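Local coordinates for protein-glutamine deamidase Cif (PDB 3GQM) that deamidates a glutamine side chain of host NEDD8 to glutamate, abolishing the activity of cullin-RING E3 ubiquitin ligases and inhibiting the host cell cycle, at residues Arg29-Arg33 against Asp164-Leu168; Glu47-Met53 against Val272-Gly276; Ala108-Phe112 against His159-Ile163; Thr133-Glu137 against Leu209-Leu213. All coordinates share one frame. Numbering follows the deposited sequence.

Contact 1. Residues Arg29-Arg33 against Asp164-Leu168; sequences RVTLR and DLPAL
A salt bridge pins the first turn of helix 29-42 to the end of strand 159-165 in the antiparallel sheet. Residues 29-33 are helical, with Arg-33 N bonded to Arg-29 O at 2.9 Å; the strand ends at Leu-165, whose psi drops to 73°, but Pro-166 to Leu-168 run on extended as loop. The nearest alpha carbons, Arg-29 CA and Leu-168 CA, are 7.2 Å apart. Arg-33 is extended (t, t, t), carrying its guanidinium to Asp-164; with chi4 at -80°, Asp-164 OD2 lies at its edge, accepting from Arg-33 NE at 2.6 Å and from Arg-33 NH2 at 2.9 Å. Other polar ends are satisfied outside: Asp-164 OD1 by Tyr-260 OH, Arg-33 NH1 by Gly-200 O, while Tyr-176 adds a cation-pi contact to Arg-33. Arg-29 NH1 is 3.8 Å from Ala-167 O, too far for a hydrogen bond, and bonds weakly to Asn-147 OD1. Pro-166 CG packs 4.2 Å from Arg-33 CD, and an apolar margin closes where Val-30 CG2 lies 3.7 Å from Leu-168 CD2.

Contact 2. Residues Glu47-Met53 against Val272-Gly276; sequences ESSNRVM and VAGLG
Ser-49 overlaps the C-terminal end of helix 262-273, where its hydroxyl, Ser-49 OG, donates to Val-272 O at 2.6 Å. The short helix 47-53 packs here against the last helical residues, Val-272 and Ala-273, and the tail beyond them. Its own backbone is regular, with Val-52 N to Ser-48 O at 3.1 Å and Met-53 N to Ser-49 O at 2.9 Å. Gly-274 (phi/psi -67/20) leaves the helix, and Leu-275 is modelled with positive phi (41/55). The closest register point is Ser-49 CA to Leu-275 CA, 4.9 Å. The m rotamer of Ser-49 sets its hydroxyl over this turn, and Val-272 O also receives a weak backbone bond from Gly-276 N at 3.4 Å. Apolar groups lie deeper: Val-52 CG1 sits 4.1 Å from Val-272 CG2, and Met-53 SD 4.2 Å from Val-272 CG1. Met-53 and Val-272 both continue onto Leu-114 of helix 104-116, so the contact joins the chain terminus to that helix. On the exposed side, the end of Leu-275 reaches back along the first turn, with Leu-275 CD2 3.6 Å from Ser-48 N and 3.8 Å from Ser-48 CB.

Contact 3. Residues Ala108-Phe112 against His159-Ile163; sequences ANNIF and HKFLI
Leu-162 is the apolar centre, its side chain (m, t) pointing from strand 159-165 to helix 104-116. Leu-162 CD1 lies 3.5 Å from Ile-111 CG2; Leu-162 CD2 lies 3.9 Å from Ala-108 CB and 4.2 Å from Phe-112 CB, meeting the Phe-112 ring at its edge. The helix and strand segments run nearly parallel, at 24°, with axes 8.2 Å apart. Small Ala-108 permits the closest backbone approach, Ala-108 CA to Phe-161 CA at 5.3 Å. Strand alternation sends Lys-160 and Leu-162 toward the helix and Phe-161 away from it. Farther out, Lys-160 is extended (t throughout) and its NZ donates to Asn-109 OD1 at 3.1 Å. A water closes this polar edge, accepting from Lys-160 NZ at 2.6 Å and from Asn-109 ND2 at 2.7 Å. This helix-on-sheet core is consistent with the papain-like fold of the peptidase CA clan: the helix begins at Cys-104, and the strand opens with His-159, whose NE2 bonds to Gln-179 OE1. All three are inferred active-site residues. The chemistry therefore implies that an apolar core, closed by a hydrated amide-ammonium pair, fixes the elements carrying the probable nucleophile and histidine relative to each other.

Contact 4. Residues Thr133-Glu137 against Leu209-Leu213; sequences TSFAE and LNQLL
Two short helices meet here, the start of helix 135-139 against the end of helix 206-212. Ser-134 is extended (phi/psi -72/150), residues 135-137 are helical, and Leu-213 (-88/10) is the first to leave the second helix, although Leu-213 N still bonds to Leu-209 O at 2.9 Å. The closest register point is Phe-135 CA to Asn-210 CA, 5.3 Å. Phe-135 takes the t rotamer with chi2 at 70°, directing its ring against two leucines one turn apart, both on one side of its plane. Leu-213, whose chi1 of -96° and chi2 of 28° lie outside the usual wells, places its CD2 over one ring face, 4.0 Å from the Phe-135 centroid and 28° off the normal, a CH-pi contact; Leu-213 CD2 also lies 3.6 Å from Phe-135 CD1. Leu-209 approaches obliquely, with its CB 3.9 Å from Phe-135 CE2. Ile-163 of strand 159-165 touches Phe-135, Leu-209 and Leu-213, placing this cluster on the sheet. At the outer side, Asn-210 (t, chi2 54°) swings its amide across so that Asn-210 OD1 accepts from Ala-136 N at 2.8 Å and 150°. Ser-134, with chi1 at 98°, turns its hydroxyl to the following amide: Ser-134 OG accepts from Glu-137 N at 2.9 Å. The amides of Ala-136 and Glu-137 are thus satisfied by side chains, typical of a serine N-cap, here supplemented by an asparagine from the neighbouring helix.

How the contacts relate
Contact 3 lies about 3 Å from the chain centre, and the others surround it, their centres about 17 to 18 Å away. Contacts 1 and 3 share strand 159-165, using successive parts of it. Contact 2 touches contact 3 through Met-53, against Asn-110 and Ile-111, whereas contact 4 meets it through Phe-161 and Ile-163; contacts 2 and 4 lie on opposite sides of the chain's centre, about 35 Å apart between contact centres. Along the sequence, segments 29-33 and 47-53 come first, then 108-112, 133-137, 159-163, 164-168, 209-213 and 272-276. Contact 2 thus brings the C-terminus back to an early helix, and both close one side of the core carrying His-159, a probable active-site residue, with contact 4 opposite.

Contact 1. Residues Arg29-Arg33 against Asp164-Leu168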
loop_
_atom_site.group_PDB
_atom_site.type_symbol
_atom_site.label_atom_id
_atom_site.label_comp_id
_atom_site.label_asym_id
_atom_site.label_seq_id
_atom_site.Cartn_x
_atom_site.Cartn_y
_atom_site.Cartn_z
ATOM N N ARG A 29 -18.690 -9.806 1.418
ATOM C CA ARG A 29 -17.480 -9.130 1.862
ATOM C C ARG A 29 -16.848 -8.307 0.735
ATOM O O ARG A 29 -16.297 -7.244 0.993
ATOM C CB ARG A 29 -16.475 -10.155 2.403
ATOM C CG ARG A 29 -15.144 -9.552 2.867
ATOM C CD ARG A 29 -14.438 -10.464 3.865
ATOM N NE ARG A 29 -15.309 -10.727 5.015
ATOM C CZ ARG A 29 -15.021 -11.585 5.995
ATOM N NH1 ARG A 29 -13.890 -12.292 5.963
ATOM N NH2 ARG A 29 -15.872 -11.747 7.009
ATOM N N VAL A 30 -16.931 -8.758 -0.513
ATOM C CA VAL A 30 -16.261 -7.994 -1.584
ATOM C C VAL A 30 -16.908 -6.623 -1.793
ATOM O O VAL A 30 -16.222 -5.605 -1.922
ATOM C CB VAL A 30 -16.179 -8.742 -2.915
ATOM C CG1 VAL A 30 -15.627 -7.794 -4.009
ATOM C CG2 VAL A 30 -15.303 -9.982 -2.787
ATOM N N THR A 31 -18.242 -6.620 -1.824
ATOM C CA THR A 31 -19.012 -5.413 -1.958
ATOM C C THR A 31 -18.754 -4.453 -0.787
ATOM O O THR A 31 -18.609 -3.251 -0.976
ATOM C CB THR A 31 -20.535 -5.783 -2.014
ATOM O OG1 THR A 31 -20.755 -6.603 -3.178
ATOM C CG2 THR A 31 -21.370 -4.532 -2.090
ATOM N N LEU A 32 -18.691 -4.982 0.429
ATOM C CA LEU A 32 -18.451 -4.118 1.602
ATOM C C LEU A 32 -17.024 -3.528 1.602
ATOM O O LEU A 32 -16.814 -2.370 1.927
ATOM C CB LEU A 32 -18.637 -4.921 2.887
ATOM C CG LEU A 32 -20.082 -5.390 3.194
ATOM C CD1 LEU A 32 -20.068 -6.353 4.354
ATOM C CD2 LEU A 32 -20.947 -4.207 3.491
ATOM N N ARG A 33 -16.058 -4.387 1.298
ATOM C CA ARG A 33 -14.637 -4.022 1.148
ATOM C C ARG A 33 -14.576 -2.825 0.211
ATOM O O ARG A 33 -14.005 -1.755 0.536
ATOM C CB ARG A 33 -13.883 -5.245 0.561
ATOM C CG ARG A 33 -12.391 -5.075 0.424
ATOM C CD ARG A 33 -11.692 -6.334 -0.173
ATOM N NE ARG A 33 -10.299 -5.965 -0.451
ATOM C CZ ARG A 33 -9.883 -5.289 -1.512
ATOM N NH1 ARG A 33 -10.727 -4.970 -2.500
ATOM N NH2 ARG A 33 -8.585 -4.999 -1.632
ATOM N N ASP A 164 -4.063 -7.963 -0.997
ATOM C CA ASP A 164 -5.134 -8.286 -0.074
ATOM C C ASP A 164 -5.738 -9.672 -0.437
ATOM O O ASP A 164 -6.118 -9.906 -1.591
ATOM C CB ASP A 164 -6.183 -7.199 -0.193
ATOM C CG ASP A 164 -7.243 -7.268 0.910
ATOM O OD1 ASP A 164 -7.215 -8.168 1.753
ATOM O OD2 ASP A 164 -8.136 -6.421 0.903
ATOM N N LEU A 165 -5.780 -10.568 0.521
ATOM C CA LEU A 165 -6.318 -11.935 0.335
ATOM C C LEU A 165 -7.505 -12.175 1.280
ATOM O O LEU A 165 -7.384 -12.900 2.272
ATOM C CB LEU A 165 -5.216 -12.984 0.616
ATOM C CG LEU A 165 -3.941 -12.824 -0.222
ATOM C CD1 LEU A 165 -2.777 -13.616 0.360
ATOM C CD2 LEU A 165 -4.172 -13.289 -1.661
ATOM N N PRO A 166 -8.651 -11.560 0.994
ATOM C CA PRO A 166 -9.751 -11.788 1.931
ATOM C C PRO A 166 -10.275 -13.196 1.785
ATOM O O PRO A 166 -10.196 -13.755 0.694
ATOM C CB PRO A 166 -10.834 -10.795 1.485
ATOM C CG PRO A 166 -10.490 -10.393 0.068
ATOM C CD PRO A 166 -9.029 -10.739 -0.175
ATOM N N ALA A 167 -10.811 -13.773 2.853
ATOM C CA ALA A 167 -11.511 -15.066 2.672
ATOM C C ALA A 167 -12.910 -14.824 2.076
ATOM O O ALA A 167 -13.672 -13.965 2.537
ATOM C CB ALA A 167 -11.572 -15.859 3.963
ATOM N N LEU A 168 -13.188 -15.529 0.987
ATOM C CA LEU A 168 -14.485 -15.466 0.284
ATOM C C LEU A 168 -15.249 -16.799 0.347
ATOM O O LEU A 168 -14.754 -17.837 -0.127
ATOM C CB LEU A 168 -14.304 -14.997 -1.173
ATOM C CG LEU A 168 -14.379 -13.498 -1.511
ATOM C CD1 LEU A 168 -14.009 -12.520 -0.377
ATOM C CD2 LEU A 168 -13.518 -13.234 -2.744
#

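Contact 2. Residues Glu47-Met53 against Val272-Gly276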
loop_
_atom_site.group_PDB
_atom_site.type_symbol
_atom_site.label_atom_id
_atom_site.label_comp_id
_atom_site.label_asym_id
_atom_site.label_seq_id
_atom_site.Cartn_x
_atom_site.Cartn_y
_atom_site.Cartn_z
ATOM N N GLU A 47 -8.530 17.182 6.287
ATOM C CA GLU A 47 -7.233 17.430 6.913
ATOM C C GLU A 47 -6.959 16.391 7.978
ATOM O O GLU A 47 -5.923 15.738 7.953
ATOM C CB GLU A 47 -7.168 18.842 7.504
ATOM C CG GLU A 47 -5.776 19.358 7.643
ATOM C CD GLU A 47 -5.690 20.675 8.429
ATOM O OE1 GLU A 47 -6.705 21.415 8.542
ATOM O OE2 GLU A 47 -4.592 20.965 8.944
ATOM N N SER A 48 -7.901 16.206 8.893
ATOM C CA SER A 48 -7.687 15.301 9.989
ATOM C C SER A 48 -7.531 13.851 9.500
ATOM O O SER A 48 -6.607 13.154 9.899
ATOM C CB SER A 48 -8.788 15.467 11.027
ATOM O OG SER A 48 -8.832 16.835 11.461
ATOM N N SER A 49 -8.398 13.432 8.592
ATOM C CA SER A 49 -8.307 12.080 8.007
ATOM C C SER A 49 -6.946 11.880 7.305
ATOM O O SER A 49 -6.237 10.910 7.592
ATOM C CB SER A 49 -9.465 11.839 7.023
ATOM O OG SER A 49 -10.667 11.669 7.752
ATOM N N ASN A 50 -6.597 12.818 6.424
ATOM C CA ASN A 50 -5.334 12.767 5.681
ATOM C C ASN A 50 -4.098 12.588 6.593
ATOM O O ASN A 50 -3.288 11.686 6.384
ATOM C CB ASN A 50 -5.204 13.979 4.755
ATOM C CG ASN A 50 -4.050 13.859 3.777
ATOM O OD1 ASN A 50 -2.903 14.091 4.137
ATOM N ND2 ASN A 50 -4.346 13.545 2.520
ATOM N N ARG A 51 -3.956 13.443 7.595
ATOM C CA ARG A 51 -2.802 13.388 8.536
ATOM C C ARG A 51 -2.751 12.133 9.404
ATOM O O ARG A 51 -1.669 11.599 9.703
ATOM C CB ARG A 51 -2.812 14.619 9.448
ATOM C CG ARG A 51 -2.628 15.908 8.685
ATOM C CD ARG A 51 -1.825 16.910 9.493
ATOM N NE ARG A 51 -2.280 18.269 9.209
ATOM C CZ ARG A 51 -1.968 18.964 8.120
ATOM N NH1 ARG A 51 -1.164 18.438 7.193
ATOM N NH2 ARG A 51 -2.457 20.190 7.960
ATOM N N VAL A 52 -3.916 11.673 9.838
ATOM C CA VAL A 52 -3.993 10.425 10.586
ATOM C C VAL A 52 -3.646 9.201 9.693
ATOM O O VAL A 52 -2.947 8.300 10.121
ATOM C CB VAL A 52 -5.361 10.290 11.318
ATOM C CG1 VAL A 52 -5.618 8.868 11.760
ATOM C CG2 VAL A 52 -5.401 11.257 12.558
ATOM N N MET A 53 -4.093 9.213 8.451
ATOM C CA MET A 53 -3.826 8.104 7.494
ATOM C C MET A 53 -2.325 8.050 7.102
ATOM O O MET A 53 -1.689 7.005 7.243
ATOM C CB MET A 53 -4.712 8.255 6.245
ATOM C CG MET A 53 -4.920 6.990 5.432
ATOM S SD MET A 53 -5.449 5.599 6.485
ATOM C CE MET A 53 -4.300 4.360 5.905
ATOM N N VAL A 272 -11.268 6.533 10.893
ATOM C CA VAL A 272 -10.405 7.462 10.188
ATOM C C VAL A 272 -11.216 8.336 9.260
ATOM O O VAL A 272 -11.014 9.564 9.207
ATOM C CB VAL A 272 -9.240 6.735 9.400
ATOM C CG1 VAL A 272 -8.473 7.766 8.530
ATOM C CG2 VAL A 272 -8.291 6.023 10.375
ATOM N N ALA A 273 -12.146 7.709 8.539
ATOM C CA ALA A 273 -13.042 8.454 7.696
ATOM C C ALA A 273 -13.945 9.396 8.508
ATOM O O ALA A 273 -14.495 10.325 7.950
ATOM C CB ALA A 273 -13.883 7.523 6.779
ATOM N N GLY A 274 -14.107 9.156 9.805
ATOM C CA GLY A 274 -15.056 9.957 10.609
ATOM C C GLY A 274 -14.568 11.397 10.711
ATOM O O GLY A 274 -15.008 12.162 11.590
ATOM N N LEU A 275 -13.684 11.749 9.773
ATOM C CA LEU A 275 -12.812 12.916 9.822
ATOM C C LEU A 275 -12.313 13.006 11.218
ATOM O O LEU A 275 -12.482 14.035 11.890
ATOM C CB LEU A 275 -13.470 14.212 9.329
ATOM C CG LEU A 275 -12.644 15.440 8.828
ATOM C CD1 LEU A 275 -12.567 16.566 9.851
ATOM C CD2 LEU A 275 -11.250 15.158 8.214
ATOM N N GLY A 276 -11.712 11.896 11.640
ATOM C CA GLY A 276 -11.094 11.744 12.938
ATOM C C GLY A 276 -10.177 10.544 12.935
ATOM O O GLY A 276 -9.056 10.600 12.410
#

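Contact 3. Residues Ala108-Phe112 against His159-Ile163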
loop_
_atom_site.group_PDB
_atom_site.type_symbol
_atom_site.label_atom_id
_atom_site.label_comp_id
_atom_site.label_asym_id
_atom_site.label_seq_id
_atom_site.Cartn_x
_atom_site.Cartn_y
_atom_site.Cartn_z
ATOM N N ALA A 108 1.567 1.700 1.581
ATOM C CA ALA A 108 1.516 0.299 1.948
ATOM C C ALA A 108 1.653 0.119 3.475
ATOM O O ALA A 108 0.924 -0.686 4.079
ATOM C CB ALA A 108 2.618 -0.523 1.191
ATOM N N ASN A 109 2.604 0.810 4.089
ATOM C CA ASN A 109 2.805 0.684 5.532
ATOM C C ASN A 109 1.539 1.081 6.338
ATOM O O ASN A 109 1.114 0.365 7.203
ATOM C CB ASN A 109 4.027 1.502 5.982
ATOM C CG ASN A 109 5.344 0.847 5.626
ATOM O OD1 ASN A 109 5.418 -0.348 5.333
ATOM N ND2 ASN A 109 6.378 1.639 5.586
ATOM N N ASN A 110 0.941 2.204 6.000
ATOM C CA ASN A 110 -0.252 2.689 6.692
ATOM C C ASN A 110 -1.550 1.926 6.426
ATOM O O ASN A 110 -2.301 1.646 7.365
ATOM C CB ASN A 110 -0.402 4.184 6.430
ATOM C CG ASN A 110 0.595 4.975 7.274
ATOM O OD1 ASN A 110 0.592 4.827 8.499
ATOM N ND2 ASN A 110 1.512 5.735 6.630
ATOM N N ILE A 111 -1.809 1.563 5.162
ATOM C CA ILE A 111 -2.991 0.711 4.878
ATOM C C ILE A 111 -2.845 -0.687 5.501
ATOM O O ILE A 111 -3.841 -1.284 5.972
ATOM C CB ILE A 111 -3.296 0.629 3.354
ATOM C CG1 ILE A 111 -3.820 2.012 2.864
ATOM C CG2 ILE A 111 -4.294 -0.522 3.085
ATOM C CD1 ILE A 111 -3.675 2.252 1.331
ATOM N N PHE A 112 -1.617 -1.197 5.524
ATOM C CA PHE A 112 -1.326 -2.432 6.263
ATOM C C PHE A 112 -1.722 -2.327 7.763
ATOM O O PHE A 112 -2.374 -3.242 8.285
ATOM C CB PHE A 112 0.167 -2.781 6.172
ATOM C CG PHE A 112 0.549 -4.102 6.848
ATOM C CD1 PHE A 112 0.561 -5.307 6.101
ATOM C CD2 PHE A 112 0.886 -4.134 8.231
ATOM C CE1 PHE A 112 0.893 -6.538 6.693
ATOM C CE2 PHE A 112 1.246 -5.350 8.858
ATOM C CZ PHE A 112 1.247 -6.563 8.089
ATOM N N HIS A 159 9.815 -1.142 -5.369
ATOM C CA HIS A 159 8.403 -0.806 -5.095
ATOM C C HIS A 159 7.905 -1.601 -3.930
ATOM O O HIS A 159 8.318 -2.717 -3.717
ATOM C CB HIS A 159 7.559 -1.065 -6.364
ATOM C CG HIS A 159 6.118 -0.625 -6.298
ATOM N ND1 HIS A 159 5.708 0.589 -5.770
ATOM C CD2 HIS A 159 5.005 -1.199 -6.821
ATOM C CE1 HIS A 159 4.401 0.716 -5.920
ATOM N NE2 HIS A 159 3.942 -0.367 -6.539
ATOM N N LYS A 160 7.024 -0.986 -3.174
ATOM C CA LYS A 160 6.349 -1.579 -2.029
ATOM C C LYS A 160 4.845 -1.478 -2.311
ATOM O O LYS A 160 4.363 -0.432 -2.778
ATOM C CB LYS A 160 6.701 -0.760 -0.776
ATOM C CG LYS A 160 6.702 -1.588 0.473
ATOM C CD LYS A 160 7.469 -0.901 1.623
ATOM C CE LYS A 160 7.408 -1.766 2.876
ATOM N NZ LYS A 160 8.132 -1.125 4.044
ATOM N N PHE A 161 4.105 -2.558 -2.054
ATOM C CA PHE A 161 2.681 -2.583 -2.338
ATOM C C PHE A 161 2.045 -3.718 -1.520
ATOM O O PHE A 161 2.717 -4.538 -0.936
ATOM C CB PHE A 161 2.403 -2.725 -3.876
ATOM C CG PHE A 161 2.860 -4.042 -4.479
ATOM C CD1 PHE A 161 1.984 -5.104 -4.601
ATOM C CD2 PHE A 161 4.160 -4.187 -4.982
ATOM C CE1 PHE A 161 2.394 -6.346 -5.171
ATOM C CE2 PHE A 161 4.593 -5.384 -5.569
ATOM C CZ PHE A 161 3.688 -6.490 -5.664
ATOM N N LEU A 162 0.734 -3.760 -1.494
ATOM C CA LEU A 162 0.028 -4.775 -0.729
ATOM C C LEU A 162 -0.767 -5.700 -1.664
ATOM O O LEU A 162 -1.277 -5.262 -2.678
ATOM C CB LEU A 162 -0.944 -4.087 0.223
ATOM C CG LEU A 162 -0.424 -3.054 1.231
ATOM C CD1 LEU A 162 -1.607 -2.538 2.127
ATOM C CD2 LEU A 162 0.596 -3.709 2.138
ATOM N N ILE A 163 -0.839 -6.967 -1.274
ATOM C CA ILE A 163 -1.767 -7.922 -1.830
ATOM C C ILE A 163 -2.788 -8.264 -0.748
ATOM O O ILE A 163 -2.409 -8.779 0.292
ATOM C CB ILE A 163 -1.044 -9.221 -2.246
ATOM C CG1 ILE A 163 0.007 -8.888 -3.320
ATOM C CG2 ILE A 163 -2.072 -10.179 -2.815
ATOM C CD1 ILE A 163 1.155 -9.881 -3.447
HETATM O O HOH W 1 8.802 1.355 4.445
#

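Contact 4. Residues Thr133-Glu137 against Leu209-Leu213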
loop_
_atom_site.group_PDB
_atom_site.type_symbol
_atom_site.label_atom_id
_atom_site.label_comp_id
_atom_site.label_asym_id
_atom_site.label_seq_id
_atom_site.Cartn_x
_atom_site.Cartn_y
_atom_site.Cartn_z
ATOM N N THR A 133 11.068 -17.689 -0.393
ATOM C CA THR A 133 9.857 -18.459 -0.489
ATOM C C THR A 133 9.175 -17.967 -1.748
ATOM O O THR A 133 9.160 -16.748 -2.039
ATOM C CB THR A 133 8.947 -18.247 0.745
ATOM O OG1 THR A 133 9.741 -18.303 1.939
ATOM C CG2 THR A 133 7.864 -19.320 0.843
ATOM N N SER A 134 8.641 -18.911 -2.526
ATOM C CA SER A 134 7.759 -18.532 -3.616
ATOM C C SER A 134 6.426 -18.056 -2.987
ATOM O O SER A 134 6.007 -18.530 -1.900
ATOM C CB SER A 134 7.555 -19.704 -4.571
ATOM O OG SER A 134 6.348 -20.385 -4.284
ATOM N N PHE A 135 5.768 -17.133 -3.677
ATOM C CA PHE A 135 4.482 -16.664 -3.265
ATOM C C PHE A 135 3.443 -17.817 -3.234
ATOM O O PHE A 135 2.632 -17.905 -2.287
ATOM C CB PHE A 135 4.046 -15.505 -4.181
ATOM C CG PHE A 135 2.728 -14.896 -3.814
ATOM C CD1 PHE A 135 2.584 -14.142 -2.665
ATOM C CD2 PHE A 135 1.634 -15.048 -4.627
ATOM C CE1 PHE A 135 1.364 -13.567 -2.336
ATOM C CE2 PHE A 135 0.415 -14.468 -4.285
ATOM C CZ PHE A 135 0.298 -13.736 -3.138
ATOM N N ALA A 136 3.459 -18.688 -4.251
ATOM C CA ALA A 136 2.525 -19.821 -4.275
ATOM C C ALA A 136 2.713 -20.722 -3.073
ATOM O O ALA A 136 1.741 -21.161 -2.480
ATOM C CB ALA A 136 2.627 -20.631 -5.561
ATOM N N GLU A 137 3.969 -20.953 -2.705
ATOM C CA GLU A 137 4.300 -21.836 -1.604
ATOM C C GLU A 137 3.657 -21.254 -0.370
ATOM O O GLU A 137 2.918 -21.946 0.349
ATOM C CB GLU A 137 5.822 -21.912 -1.394
ATOM C CG GLU A 137 6.228 -22.976 -0.402
ATOM C CD GLU A 137 7.738 -23.089 -0.163
ATOM O OE1 GLU A 137 8.529 -22.314 -0.758
ATOM O OE2 GLU A 137 8.123 -23.972 0.645
ATOM N N LEU A 209 0.670 -13.394 -10.190
ATOM C CA LEU A 209 1.385 -12.908 -8.998
ATOM C C LEU A 209 2.548 -13.847 -8.650
ATOM O O LEU A 209 3.643 -13.387 -8.314
ATOM C CB LEU A 209 0.460 -12.762 -7.762
ATOM C CG LEU A 209 -0.364 -11.471 -7.692
ATOM C CD1 LEU A 209 -1.394 -11.550 -6.566
ATOM C CD2 LEU A 209 0.578 -10.269 -7.511
ATOM N N ASN A 210 2.291 -15.155 -8.719
ATOM C CA ASN A 210 3.351 -16.111 -8.439
ATOM C C ASN A 210 4.548 -15.953 -9.384
ATOM O O ASN A 210 5.708 -16.010 -8.946
ATOM C CB ASN A 210 2.865 -17.535 -8.471
ATOM C CG ASN A 210 3.930 -18.472 -7.968
ATOM O OD1 ASN A 210 4.455 -18.277 -6.846
ATOM N ND2 ASN A 210 4.342 -19.434 -8.812
ATOM N N GLN A 211 4.262 -15.702 -10.660
ATOM C CA GLN A 211 5.303 -15.468 -11.674
ATOM C C GLN A 211 6.043 -14.158 -11.457
ATOM O O GLN A 211 7.296 -14.117 -11.532
ATOM C CB GLN A 211 4.697 -15.467 -13.098
ATOM C CG GLN A 211 4.380 -16.851 -13.613
ATOM C CD GLN A 211 3.314 -16.855 -14.729
ATOM O OE1 GLN A 211 2.313 -17.563 -14.639
ATOM N NE2 GLN A 211 3.534 -16.073 -15.776
ATOM N N LEU A 212 5.287 -13.080 -11.220
ATOM C CA LEU A 212 5.871 -11.785 -10.914
ATOM C C LEU A 212 6.827 -11.887 -9.748
ATOM O O LEU A 212 7.914 -11.316 -9.770
ATOM C CB LEU A 212 4.789 -10.711 -10.602
ATOM C CG LEU A 212 5.280 -9.395 -9.991
ATOM C CD1 LEU A 212 6.497 -8.792 -10.780
ATOM C CD2 LEU A 212 4.133 -8.323 -9.890
ATOM N N LEU A 213 6.409 -12.589 -8.718
ATOM C CA LEU A 213 7.102 -12.562 -7.460
ATOM C C LEU A 213 8.213 -13.618 -7.438
ATOM O O LEU A 213 8.812 -13.837 -6.435
ATOM C CB LEU A 213 6.098 -12.732 -6.283
ATOM C CG LEU A 213 5.525 -11.475 -5.514
ATOM C CD1 LEU A 213 5.450 -10.248 -6.304
ATOM C CD2 LEU A 213 4.160 -11.695 -4.800
#